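ABC transporter (Caldanaerobius, PDB 4G68) probably acts as the extracellular solute-binding protein of an ABC transporter, capturing xylan-derived sugars for uptake. Local coordinates at residues 69-73 with 74-78; 99-102 with 103-107; 123-127 with 128-132; 418-421 with 422-426. One frame throughout, in Å; residues are numbered along the deposited sequence. Where two conformers were deposited one is given.

Interaction 1. Residues 69-73 with 74-78; sequences NLFTG and EPAKT. With XYS (alpha-D-xylopyranose), chain D; XYP (beta-D-xylopyranose), chain B.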
loop_
_atom_site.group_PDB
_atom_site.type_symbol
_atom_site.label_atom_id
_atom_site.label_comp_id
_atom_site.label_asym_id
_atom_site.label_seq_id
_atom_site.Cartn_x
_atom_site.Cartn_y
_atom_site.Cartn_z
ATOM N N ASN A 69 15.475 4.410 0.623
ATOM C CA ASN A 69 14.296 3.565 0.759
ATOM C C ASN A 69 13.604 3.751 2.118
ATOM O O ASN A 69 14.122 4.466 3.020
ATOM C CB ASN A 69 14.647 2.056 0.475
ATOM C CG ASN A 69 15.595 1.473 1.544
ATOM O OD1 ASN A 69 15.141 1.105 2.634
ATOM N ND2 ASN A 69 16.918 1.456 1.278
ATOM N N LEU A 70 12.465 3.086 2.322
ATOM C CA LEU A 70 11.745 3.263 3.573
ATOM C C LEU A 70 11.662 2.045 4.407
ATOM O O LEU A 70 10.789 1.965 5.256
ATOM C CB LEU A 70 10.334 3.863 3.232
ATOM C CG LEU A 70 9.442 3.046 2.240
ATOM C CD1 LEU A 70 9.200 1.587 2.668
ATOM C CD2 LEU A 70 8.073 3.714 2.266
ATOM N N PHE A 71 12.492 1.008 4.109
ATOM C CA PHE A 71 12.376 -0.215 4.887
ATOM C C PHE A 71 13.012 -0.115 6.283
ATOM O O PHE A 71 14.176 -0.460 6.507
ATOM C CB PHE A 71 12.918 -1.401 4.108
ATOM C CG PHE A 71 12.008 -1.786 2.945
ATOM C CD1 PHE A 71 10.792 -2.442 3.166
ATOM C CD2 PHE A 71 12.346 -1.374 1.645
ATOM C CE1 PHE A 71 9.954 -2.764 2.064
ATOM C CE2 PHE A 71 11.498 -1.653 0.583
ATOM C CZ PHE A 71 10.317 -2.343 0.783
ATOM N N THR A 72 12.231 0.406 7.210
ATOM C CA THR A 72 12.737 0.730 8.526
ATOM C C THR A 72 12.527 -0.377 9.558
ATOM O O THR A 72 13.268 -0.471 10.471
ATOM C CB THR A 72 12.128 2.028 9.129
ATOM O OG1 THR A 72 10.723 2.049 8.968
ATOM C CG2 THR A 72 12.781 3.300 8.540
ATOM N N GLY A 73 11.477 -1.151 9.393
ATOM C CA GLY A 73 11.189 -2.218 10.326
ATOM C C GLY A 73 11.981 -3.522 10.105
ATOM O O GLY A 73 12.512 -3.716 9.045
ATOM N N GLU A 74 12.019 -4.397 11.112
ATOM C CA GLU A 74 12.724 -5.706 11.020
ATOM C C GLU A 74 11.687 -6.789 10.630
ATOM O O GLU A 74 10.545 -6.714 11.035
ATOM C CB GLU A 74 13.376 -6.051 12.386
ATOM C CG GLU A 74 14.467 -5.067 12.755
ATOM C CD GLU A 74 15.734 -5.180 11.896
ATOM O OE1 GLU A 74 15.824 -6.032 10.931
ATOM O OE2 GLU A 74 16.685 -4.390 12.164
ATOM N N PRO A 75 12.070 -7.797 9.828
ATOM C CA PRO A 75 13.425 -8.050 9.381
ATOM C C PRO A 75 13.851 -7.312 8.112
ATOM O O PRO A 75 15.011 -7.525 7.661
ATOM C CB PRO A 75 13.434 -9.558 9.118
ATOM C CG PRO A 75 12.000 -9.830 8.642
ATOM C CD PRO A 75 11.159 -8.914 9.493
ATOM N N ALA A 76 12.982 -6.506 7.510
ATOM C CA ALA A 76 13.314 -5.843 6.225
ATOM C C ALA A 76 14.565 -5.011 6.314
ATOM O O ALA A 76 15.417 -5.086 5.443
ATOM C CB ALA A 76 12.148 -5.044 5.642
ATOM N N LYS A 77 14.738 -4.242 7.409
ATOM C CA LYS A 77 15.907 -3.358 7.462
ATOM C C LYS A 77 17.200 -4.222 7.336
ATOM O O LYS A 77 18.099 -3.874 6.542
ATOM C CB LYS A 77 15.893 -2.557 8.781
ATOM C CG LYS A 77 17.123 -1.653 8.996
ATOM C CD LYS A 77 17.030 -1.099 10.442
ATOM C CE LYS A 77 18.330 -0.448 10.879
ATOM N NZ LYS A 77 18.804 0.613 9.940
ATOM N N THR A 78 17.230 -5.367 8.031
ATOM C CA THR A 78 18.435 -6.202 8.018
ATOM C C THR A 78 18.607 -6.834 6.621
ATOM O O THR A 78 19.731 -6.940 6.079
ATOM C CB THR A 78 18.297 -7.327 9.044
ATOM O OG1 THR A 78 18.180 -6.771 10.363
ATOM C CG2 THR A 78 19.517 -8.254 8.988
HETATM C C1 XYS D . 9.141 -2.269 6.548
HETATM C C2 XYS D . 8.663 -0.799 6.602
HETATM C C3 XYS D . 7.270 -0.557 6.003
HETATM C C4 XYS D . 7.099 -1.345 4.692
HETATM C C5 XYS D . 7.405 -2.823 4.929
HETATM O O1 XYS D . 9.673 -2.776 7.732
HETATM O O2 XYS D . 8.764 -0.165 7.818
HETATM O O3 XYS D . 7.136 0.807 5.835
HETATM O O4 XYS D . 5.908 -1.077 3.989
HETATM O O5 XYS D . 8.330 -3.161 5.853
HETATM C C1 XYP B . 5.687 0.041 3.390
HETATM C C2 XYP B . 5.345 -0.331 1.945
HETATM C C3 XYP B . 4.935 0.989 1.252
HETATM C C4 XYP B . 3.739 1.501 2.023
HETATM C C5 XYP B . 4.108 1.712 3.505
HETATM O O2 XYP B . 6.549 -0.802 1.340
HETATM O O3 XYP B . 4.501 0.572 -0.060
HETATM O O4 XYP B . 3.412 2.766 1.438
HETATM O O5 XYP B . 4.523 0.447 4.035
#
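Phe71 CG stands anti to the residue's own carbonyl carbon (chi1 -71°), and this sets the near edge of the ring beside Ala76, while its far end leads away. Ring atom CD1 of Phe71 meets Ala76 CB at 3.8 Å. The contact sits in the loop that joins strand 64-69 to helix 76-90, at the sugar pocket of a solute-binding fold. Two small motifs shape this loop. Asn69 OD1 takes the N-H of Phe71 on a lone pair, in the carbonyl plane, which makes an Asx turn. Phe71 is also the centre of an inverse gamma turn. Leu70 CD1 lies 4.2 Å above the plane of the Phe71 ring, over its centre, and O5 of XYS, the alpha-xylose, comes to the edge of that ring. With an alanine in place of Phe71, Leu70 CD1 and Ala76 CB would probably lose their common aromatic neighbour, and a gap would open beside XYS. Gly73 O, just before the helix, accepts from Lys77 N at 2.8 Å. The same carbonyl receives a weak bond from XYS O1, while Gly73 N donates to XYS O2 at 3.3 Å. Lys77 CB packs against Phe71 O at 3.5 Å. Glu74, bent at chi2, reaches forward to the first helical turn; its OE1 accepts from Thr78 N and from Thr78 OG1, which approach it from opposite faces of the carboxylate plane.

Interaction 2. Residues 99-102 with 103-107; sequences SVTE and NDAYK. With XYP (beta-D-xylopyranose), chain C; XYP (beta-D-xylopyranose), chain B.
A capped helix start forms this contact, with Glu102 at the N-cap of helix 103-115. Its CG is anti to the backbone N (chi1 178°), and the chain then bends at chi2, which folds the carboxylate back over the first turn. OE1 of Glu102 accepts from Ala105 N at 3.0 Å. OE2 of Glu102 accepts from Asp104 N, also at 3.0 Å, in a nearly straight bond of 172°. Both donors meet the carboxylate from above its plane. An alanine in place of Glu102 is likely to leave the N-H groups of Asp104 and Ala105 without these side-chain acceptors. Tyr106 N donates to Glu102 O at 2.8 Å. The cap links strand 95-100 to helix 103-115, whose first turn lines the sugar pocket of the solute-binding fold. Thr101 CG2 presses on Tyr106 N at 3.4 Å, and Thr101 CB sits at the edge of the tyrosine ring, whose OH bonds Gln124 O. Asn103 uses both ends of its amide on O2 of the chain C xylose: OD1 accepts at 2.6 Å and ND2 donates. Lys107 NZ donates to O2 and O3 of that sugar. Lys107 NZ also makes a salt bridge to Asp104 OD1 at 2.7 Å, and the lysine a cation-pi contact with Trp225. A water accepts from Asn103 ND2 and lies 3.1 Å from Glu102 OE2.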
loop_
_atom_site.group_PDB
_atom_site.type_symbol
_atom_site.label_atom_id
_atom_site.label_comp_id
_atom_site.label_asym_id
_atom_site.label_seq_id
_atom_site.Cartn_x
_atom_site.Cartn_y
_atom_site.Cartn_z
ATOM N N SER A 99 20.290 5.384 2.575
ATOM C CA SER A 99 19.769 6.176 3.695
ATOM C C SER A 99 18.296 5.727 3.827
ATOM O O SER A 99 17.570 5.737 2.830
ATOM C CB SER A 99 19.874 7.669 3.360
ATOM O OG SER A 99 19.156 8.445 4.325
ATOM N N VAL A 100 17.882 5.351 5.017
ATOM C CA VAL A 100 16.557 4.749 5.242
ATOM C C VAL A 100 15.681 5.682 6.070
ATOM O O VAL A 100 16.095 6.137 7.137
ATOM C CB VAL A 100 16.672 3.435 6.039
ATOM C CG1 VAL A 100 15.308 2.750 6.138
ATOM C CG2 VAL A 100 17.668 2.505 5.422
ATOM N N THR A 101 14.477 5.953 5.579
ATOM C CA THR A 101 13.615 6.971 6.295
ATOM C C THR A 101 12.212 6.370 6.445
ATOM O O THR A 101 11.692 5.751 5.466
ATOM C CB THR A 101 13.558 8.259 5.487
ATOM O OG1 THR A 101 14.867 8.799 5.337
ATOM C CG2 THR A 101 12.594 9.321 6.143
ATOM N N GLU A 102 11.626 6.529 7.638
ATOM C CA GLU A 102 10.284 6.014 7.894
ATOM C C GLU A 102 9.308 6.512 6.758
ATOM O O GLU A 102 9.328 7.650 6.393
ATOM C CB GLU A 102 9.788 6.396 9.278
ATOM C CG GLU A 102 8.354 5.901 9.514
ATOM C CD GLU A 102 7.240 6.879 9.045
ATOM O OE1 GLU A 102 7.497 8.135 9.012
ATOM O OE2 GLU A 102 6.049 6.432 8.861
ATOM N N ASN A 103 8.453 5.596 6.292
ATOM C CA ASN A 103 7.408 5.886 5.301
ATOM C C ASN A 103 6.893 7.307 5.190
ATOM O O ASN A 103 7.072 7.958 4.140
ATOM C CB ASN A 103 6.257 4.861 5.571
ATOM C CG ASN A 103 5.067 5.005 4.639
ATOM O OD1 ASN A 103 5.216 5.186 3.453
ATOM N ND2 ASN A 103 3.857 4.874 5.190
ATOM N N ASP A 104 6.178 7.780 6.226
ATOM C CA ASP A 104 5.547 9.100 6.027
ATOM C C ASP A 104 6.593 10.241 5.964
ATOM O O ASP A 104 6.451 11.194 5.164
ATOM C CB ASP A 104 4.445 9.315 7.048
ATOM C CG ASP A 104 3.201 8.605 6.644
ATOM O OD1 ASP A 104 2.655 8.962 5.565
ATOM O OD2 ASP A 104 2.901 7.615 7.292
ATOM N N ALA A 105 7.671 10.126 6.726
ATOM C CA ALA A 105 8.774 11.162 6.601
ATOM C C ALA A 105 9.511 11.026 5.255
ATOM O O ALA A 105 10.054 11.999 4.722
ATOM C CB ALA A 105 9.746 10.997 7.722
ATOM N N TYR A 106 9.501 9.806 4.694
ATOM C CA TYR A 106 10.183 9.584 3.409
ATOM C C TYR A 106 9.473 10.296 2.283
ATOM O O TYR A 106 10.105 10.873 1.423
ATOM C CB TYR A 106 10.241 8.078 3.125
ATOM C CG TYR A 106 10.895 7.774 1.814
ATOM C CD1 TYR A 106 12.231 7.615 1.739
ATOM C CD2 TYR A 106 10.155 7.586 0.623
ATOM C CE1 TYR A 106 12.859 7.308 0.538
ATOM C CE2 TYR A 106 10.789 7.349 -0.602
ATOM C CZ TYR A 106 12.149 7.135 -0.622
ATOM O OH TYR A 106 12.860 6.933 -1.812
ATOM N N LYS A 107 8.138 10.286 2.305
ATOM C CA LYS A 107 7.405 11.090 1.299
ATOM C C LYS A 107 7.864 12.532 1.305
ATOM O O LYS A 107 8.153 13.106 0.230
ATOM C CB LYS A 107 5.912 11.104 1.649
ATOM C CG LYS A 107 5.362 9.693 1.649
ATOM C CD LYS A 107 3.947 9.678 2.261
ATOM C CE LYS A 107 3.509 8.226 2.251
ATOM N NZ LYS A 107 2.191 8.035 3.024
HETATM C C1 XYP C . 2.081 3.183 1.466
HETATM C C2 XYP C . 2.060 4.706 1.398
HETATM C C3 XYP C . 0.594 5.152 1.329
HETATM C C4 XYP C . -0.198 4.393 0.234
HETATM C C5 XYP C . 0.057 2.858 0.265
HETATM O O2 XYP C . 2.757 5.231 2.509
HETATM O O3 XYP C . 0.611 6.576 1.088
HETATM O O4 XYP C . -1.606 4.629 0.316
HETATM O O5 XYP C . 1.453 2.595 0.348
HETATM C C1 XYP B . 5.687 0.041 3.390
HETATM C C2 XYP B . 5.345 -0.331 1.945
HETATM C C3 XYP B . 4.935 0.989 1.252
HETATM C C4 XYP B . 3.739 1.501 2.023
HETATM C C5 XYP B . 4.108 1.712 3.505
HETATM O O2 XYP B . 6.549 -0.802 1.340
HETATM O O3 XYP B . 4.501 0.572 -0.060
HETATM O O4 XYP B . 3.412 2.766 1.438
HETATM O O5 XYP B . 4.523 0.447 4.035
HETATM O O HOH W 1 3.323 5.022 8.203
#

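Interaction 3. Residues 123-127 with 128-132; sequences FQTWA and GGFSQ. With XYP (beta-D-xylopyranose), chain B; XYP (beta-D-xylopyranose), chain C.
Ser131 OG holds two hydrogen bonds, roughly at right angles. It donates to Trp126 O at 2.6 Å and accepts from Thr125 OG1 at 2.7 Å. The serine hydroxyl meets the carbonyl from above its plane, 51° out of it. Thr125 OG1 is anti to its backbone N (chi1 -170°), a setting that carries it to the serine and also to the edge of the Phe130 ring. This short chain of hydroxyls ties the end of strand 122-126 to the turn that follows. Gly128 sits in that turn with backbone angles at which a side chain would jam against Ala127 O. That oxygen is buried and has no polar partner in the model. In the same turn, Phe130 packs against Trp126 in a T-shaped pair. The benzene edge of the indole points at the phenyl face, with the planes at 81° and Trp126 CE3 3.5 Å above the middle of the Phe130 ring. The far edge of the indole belongs to the sugar pocket. Trp126 NE1 donates to O3 of the chain B xylose at 3.2 Å and weakly to O4, the glycosidic oxygen that joins it to the chain C xylose. C2 of that second sugar lies 3.3 Å above one indole face, toward the rim. With its benzene edge on Phe130 and its carbonyl taken by Ser131, the indole is probably held in one orientation, its N-H directed at the sugar.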
loop_
_atom_site.group_PDB
_atom_site.type_symbol
_atom_site.label_atom_id
_atom_site.label_comp_id
_atom_site.label_asym_id
_atom_site.label_seq_id
_atom_site.Cartn_x
_atom_site.Cartn_y
_atom_site.Cartn_z
ATOM N N PHE A 123 16.051 5.836 -5.978
ATOM C CA PHE A 123 15.124 6.077 -4.897
ATOM C C PHE A 123 13.892 5.200 -5.065
ATOM O O PHE A 123 13.419 4.963 -6.206
ATOM C CB PHE A 123 14.740 7.619 -4.774
ATOM C CG PHE A 123 14.088 8.198 -5.989
ATOM C CD1 PHE A 123 12.667 8.222 -6.084
ATOM C CD2 PHE A 123 14.835 8.799 -6.984
ATOM C CE1 PHE A 123 12.043 8.796 -7.200
ATOM C CE2 PHE A 123 14.227 9.393 -8.101
ATOM C CZ PHE A 123 12.825 9.437 -8.195
ATOM N N GLN A 124 13.363 4.772 -3.928
ATOM C CA GLN A 124 12.110 4.044 -3.897
ATOM C C GLN A 124 10.970 5.032 -4.083
ATOM O O GLN A 124 11.092 6.184 -3.707
ATOM C CB GLN A 124 11.983 3.336 -2.566
ATOM C CG GLN A 124 10.729 2.509 -2.374
ATOM C CD GLN A 124 10.620 1.841 -1.006
ATOM O OE1 GLN A 124 11.571 1.840 -0.242
ATOM N NE2 GLN A 124 9.485 1.175 -0.744
ATOM N N THR A 125 9.883 4.609 -4.736
ATOM C CA THR A 125 8.818 5.528 -4.979
ATOM C C THR A 125 7.540 4.704 -5.111
ATOM O O THR A 125 7.582 3.459 -5.081
ATOM C CB THR A 125 9.052 6.372 -6.259
ATOM O OG1 THR A 125 8.086 7.393 -6.313
ATOM C CG2 THR A 125 8.906 5.519 -7.540
ATOM N N TRP A 126 6.462 5.427 -5.249
ATOM C CA TRP A 126 5.165 4.863 -5.603
ATOM C C TRP A 126 4.836 5.289 -6.993
ATOM O O TRP A 126 4.824 6.476 -7.305
ATOM C CB TRP A 126 4.047 5.369 -4.641
ATOM C CG TRP A 126 4.279 4.801 -3.228
ATOM C CD1 TRP A 126 3.935 3.566 -2.716
ATOM C CD2 TRP A 126 4.978 5.470 -2.168
ATOM N NE1 TRP A 126 4.355 3.435 -1.412
ATOM C CE2 TRP A 126 4.950 4.571 -1.016
ATOM C CE3 TRP A 126 5.568 6.736 -2.042
ATOM C CZ2 TRP A 126 5.558 4.880 0.158
ATOM C CZ3 TRP A 126 6.144 7.080 -0.813
ATOM C CH2 TRP A 126 6.098 6.169 0.273
ATOM N N ALA A 127 4.626 4.294 -7.864
ATOM C CA ALA A 127 4.345 4.601 -9.290
ATOM C C ALA A 127 2.945 5.117 -9.456
ATOM O O ALA A 127 2.092 4.835 -8.599
ATOM C CB ALA A 127 4.549 3.337 -10.141
ATOM N N GLY A 128 2.672 5.775 -10.608
ATOM C CA GLY A 128 1.400 6.478 -10.834
ATOM C C GLY A 128 1.449 7.909 -10.430
ATOM O O GLY A 128 2.438 8.644 -10.684
ATOM N N GLY A 129 0.364 8.377 -9.803
ATOM C CA GLY A 129 0.280 9.749 -9.500
ATOM C C GLY A 129 1.331 10.355 -8.626
ATOM O O GLY A 129 1.728 11.495 -8.806
ATOM N N PHE A 130 1.771 9.594 -7.637
ATOM C CA PHE A 130 2.838 10.047 -6.777
ATOM C C PHE A 130 4.064 10.522 -7.545
ATOM O O PHE A 130 4.678 11.567 -7.203
ATOM C CB PHE A 130 3.222 8.952 -5.778
ATOM C CG PHE A 130 4.242 9.400 -4.728
ATOM C CD1 PHE A 130 3.841 10.008 -3.501
ATOM C CD2 PHE A 130 5.605 9.221 -4.964
ATOM C CE1 PHE A 130 4.771 10.438 -2.605
ATOM C CE2 PHE A 130 6.526 9.589 -4.009
ATOM C CZ PHE A 130 6.110 10.189 -2.811
ATOM N N SER A 131 4.500 9.724 -8.510
ATOM C CA SER A 131 5.731 10.043 -9.224
ATOM C C SER A 131 5.516 10.951 -10.422
ATOM O O SER A 131 6.490 11.433 -11.009
ATOM C CB SER A 131 6.356 8.693 -9.700
ATOM O OG SER A 131 6.704 7.848 -8.543
ATOM N N GLN A 132 4.247 11.168 -10.814
ATOM C CA GLN A 132 3.986 11.844 -12.110
ATOM C C GLN A 132 4.662 13.241 -12.140
ATOM O O GLN A 132 5.246 13.624 -13.189
ATOM C CB GLN A 132 2.462 11.944 -12.378
ATOM C CG GLN A 132 2.126 12.433 -13.796
ATOM C CD GLN A 132 0.648 12.603 -13.973
ATOM O OE1 GLN A 132 -0.137 12.106 -13.166
ATOM N NE2 GLN A 132 0.237 13.342 -15.011
HETATM C C1 XYP B . 5.687 0.041 3.390
HETATM C C2 XYP B . 5.345 -0.331 1.945
HETATM C C3 XYP B . 4.935 0.989 1.252
HETATM C C4 XYP B . 3.739 1.501 2.023
HETATM C C5 XYP B . 4.108 1.712 3.505
HETATM O O2 XYP B . 6.549 -0.802 1.340
HETATM O O3 XYP B . 4.501 0.572 -0.060
HETATM O O4 XYP B . 3.412 2.766 1.438
HETATM O O5 XYP B . 4.523 0.447 4.035
HETATM C C1 XYP C . 2.081 3.183 1.466
HETATM C C2 XYP C . 2.060 4.706 1.398
HETATM C C3 XYP C . 0.594 5.152 1.329
HETATM C C4 XYP C . -0.198 4.393 0.234
HETATM C C5 XYP C . 0.057 2.858 0.265
HETATM O O2 XYP C . 2.757 5.231 2.509
HETATM O O3 XYP C . 0.611 6.576 1.088
HETATM O O4 XYP C . -1.606 4.629 0.316
HETATM O O5 XYP C . 1.453 2.595 0.348
#

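Interaction 4. Residues 418-421 with 422-426; sequences IYLS and GDAAQ. With XYP (beta-D-xylopyranose), chain C.
From Ile418 to Ser421 the chain leaves the short helix 416-419 and turns into helix 422-436. Ile418, still helical, faces the glycan pocket rather than the bend. Its CG1 lies 3.9 Å from C4 of the chain C xylose, an apolar contact. Next, Tyr419 turns toward helix 241-248, and its OH bonds Asn249. Leu420 is the first residue to leave the helical backbone angles. Its CG is anti to the carbonyl carbon (chi1 -54°), which carries CD1 along the new helix to 4.0 Å from Ala424 O. The CB of Leu420 meets the CB atoms of both Ala424 and Ala425 at 4.1 Å. These two small residues let the leucine lie close to the helix backbone, and Leu248 of helix 241-248 also packs on it. Ser421 closes the bend through its backbone. Its O accepts from Ala425 N in a weak, long but nearly straight bond (3.3 Å, 167°). Gly422 takes a positive phi (46°), a backbone setting that suits a residue without a side chain. The regular pattern is under way one residue on, where Gln426 N donates to Gly422 O at 3.0 Å.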
loop_
_atom_site.group_PDB
_atom_site.type_symbol
_atom_site.label_atom_id
_atom_site.label_comp_id
_atom_site.label_asym_id
_atom_site.label_seq_id
_atom_site.Cartn_x
_atom_site.Cartn_y
_atom_site.Cartn_z
ATOM N N ILE A 418 -1.912 7.627 -3.865
ATOM C CA ILE A 418 -0.879 7.279 -4.821
ATOM C C ILE A 418 -1.427 7.585 -6.234
ATOM O O ILE A 418 -0.686 7.779 -7.165
ATOM C CB ILE A 418 -0.613 5.721 -4.819
ATOM C CG1 ILE A 418 -0.111 5.246 -3.528
ATOM C CG2 ILE A 418 0.306 5.265 -5.972
ATOM C CD1 ILE A 418 0.205 3.737 -3.549
ATOM N N TYR A 419 -2.726 7.546 -6.406
ATOM C CA TYR A 419 -3.269 7.738 -7.737
ATOM C C TYR A 419 -3.378 9.233 -7.978
ATOM O O TYR A 419 -2.944 9.719 -9.062
ATOM C CB TYR A 419 -4.672 7.086 -7.839
ATOM C CG TYR A 419 -5.138 7.064 -9.286
ATOM C CD1 TYR A 419 -4.955 5.927 -10.047
ATOM C CD2 TYR A 419 -5.753 8.176 -9.868
ATOM C CE1 TYR A 419 -5.335 5.888 -11.383
ATOM C CE2 TYR A 419 -6.152 8.163 -11.210
ATOM C CZ TYR A 419 -5.964 6.994 -11.933
ATOM O OH TYR A 419 -6.311 6.925 -13.282
ATOM N N LEU A 420 -3.961 9.987 -7.011
ATOM C CA LEU A 420 -3.923 11.467 -7.043
ATOM C C LEU A 420 -2.483 11.982 -6.757
ATOM O O LEU A 420 -1.643 11.216 -6.312
ATOM C CB LEU A 420 -4.924 12.119 -6.028
ATOM C CG LEU A 420 -6.383 11.628 -6.182
ATOM C CD1 LEU A 420 -7.254 11.944 -4.983
ATOM C CD2 LEU A 420 -7.017 12.219 -7.464
ATOM N N SER A 421 -2.213 13.276 -6.946
ATOM C CA SER A 421 -0.891 13.766 -6.498
ATOM C C SER A 421 -1.099 14.939 -5.647
ATOM O O SER A 421 -2.182 15.456 -5.618
ATOM C CB SER A 421 0.055 14.157 -7.655
ATOM O OG SER A 421 -0.656 14.719 -8.724
ATOM N N GLY A 422 -0.049 15.312 -4.928
ATOM C CA GLY A 422 0.005 16.600 -4.247
ATOM C C GLY A 422 -1.226 17.020 -3.457
ATOM O O GLY A 422 -1.686 16.324 -2.504
ATOM N N ASP A 423 -1.733 18.191 -3.808
ATOM C CA ASP A 423 -2.762 18.827 -2.947
ATOM C C ASP A 423 -4.020 17.951 -2.992
ATOM O O ASP A 423 -4.715 17.844 -1.985
ATOM C CB ASP A 423 -3.069 20.290 -3.330
ATOM C CG ASP A 423 -1.949 21.290 -2.915
ATOM O OD1 ASP A 423 -1.036 20.975 -2.084
ATOM O OD2 ASP A 423 -2.016 22.443 -3.392
ATOM N N ALA A 424 -4.337 17.348 -4.138
ATOM C CA ALA A 424 -5.575 16.545 -4.216
ATOM C C ALA A 424 -5.532 15.339 -3.288
ATOM O O ALA A 424 -6.488 15.016 -2.614
ATOM C CB ALA A 424 -5.839 16.122 -5.653
ATOM N N ALA A 425 -4.388 14.667 -3.256
ATOM C CA ALA A 425 -4.217 13.513 -2.365
ATOM C C ALA A 425 -4.340 13.989 -0.926
ATOM O O ALA A 425 -4.988 13.319 -0.146
ATOM C CB ALA A 425 -2.820 12.868 -2.575
ATOM N N GLN A 426 -3.741 15.142 -0.614
ATOM C CA GLN A 426 -3.753 15.620 0.727
ATOM C C GLN A 426 -5.180 15.988 1.155
ATOM O O GLN A 426 -5.576 15.747 2.318
ATOM C CB GLN A 426 -2.773 16.769 1.004
ATOM C CG GLN A 426 -2.744 17.137 2.498
ATOM C CD GLN A 426 -2.017 16.071 3.289
ATOM O OE1 GLN A 426 -0.891 15.741 2.953
ATOM N NE2 GLN A 426 -2.658 15.480 4.271
HETATM C C1 XYP C . 2.081 3.183 1.466
HETATM C C2 XYP C . 2.060 4.706 1.398
HETATM C C3 XYP C . 0.594 5.152 1.329
HETATM C C4 XYP C . -0.198 4.393 0.234
HETATM C C5 XYP C . 0.057 2.858 0.265
HETATM O O2 XYP C . 2.757 5.231 2.509
HETATM O O3 XYP C . 0.611 6.576 1.088
HETATM O O4 XYP C . -1.606 4.629 0.316
HETATM O O5 XYP C . 1.453 2.595 0.348
#

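How the interactions relate
Interactions 1, 2 and 3 meet along one wall of the glycan pocket. Interactions 1 and 2 are 11 Å apart between centres and join where Asn69 O probably bonds Thr101 N at 3.0 Å. Leu70 N reaches Gln124 OE1 of interaction 3, also at 3.0 Å. Tyr106 OH of interaction 2 lies 2.7 Å from Gln124 O, a probable hydrogen bond. Interaction 4 joins the group through interaction 3, where Phe130 N is 3.1 Å from Ile418 O. It stays about 10 Å from interaction 1 between nearest atoms. The sugars follow the same order: interactions 1, 2 and 3 share the chain B xylose, and 2, 3 and 4 the chain C xylose.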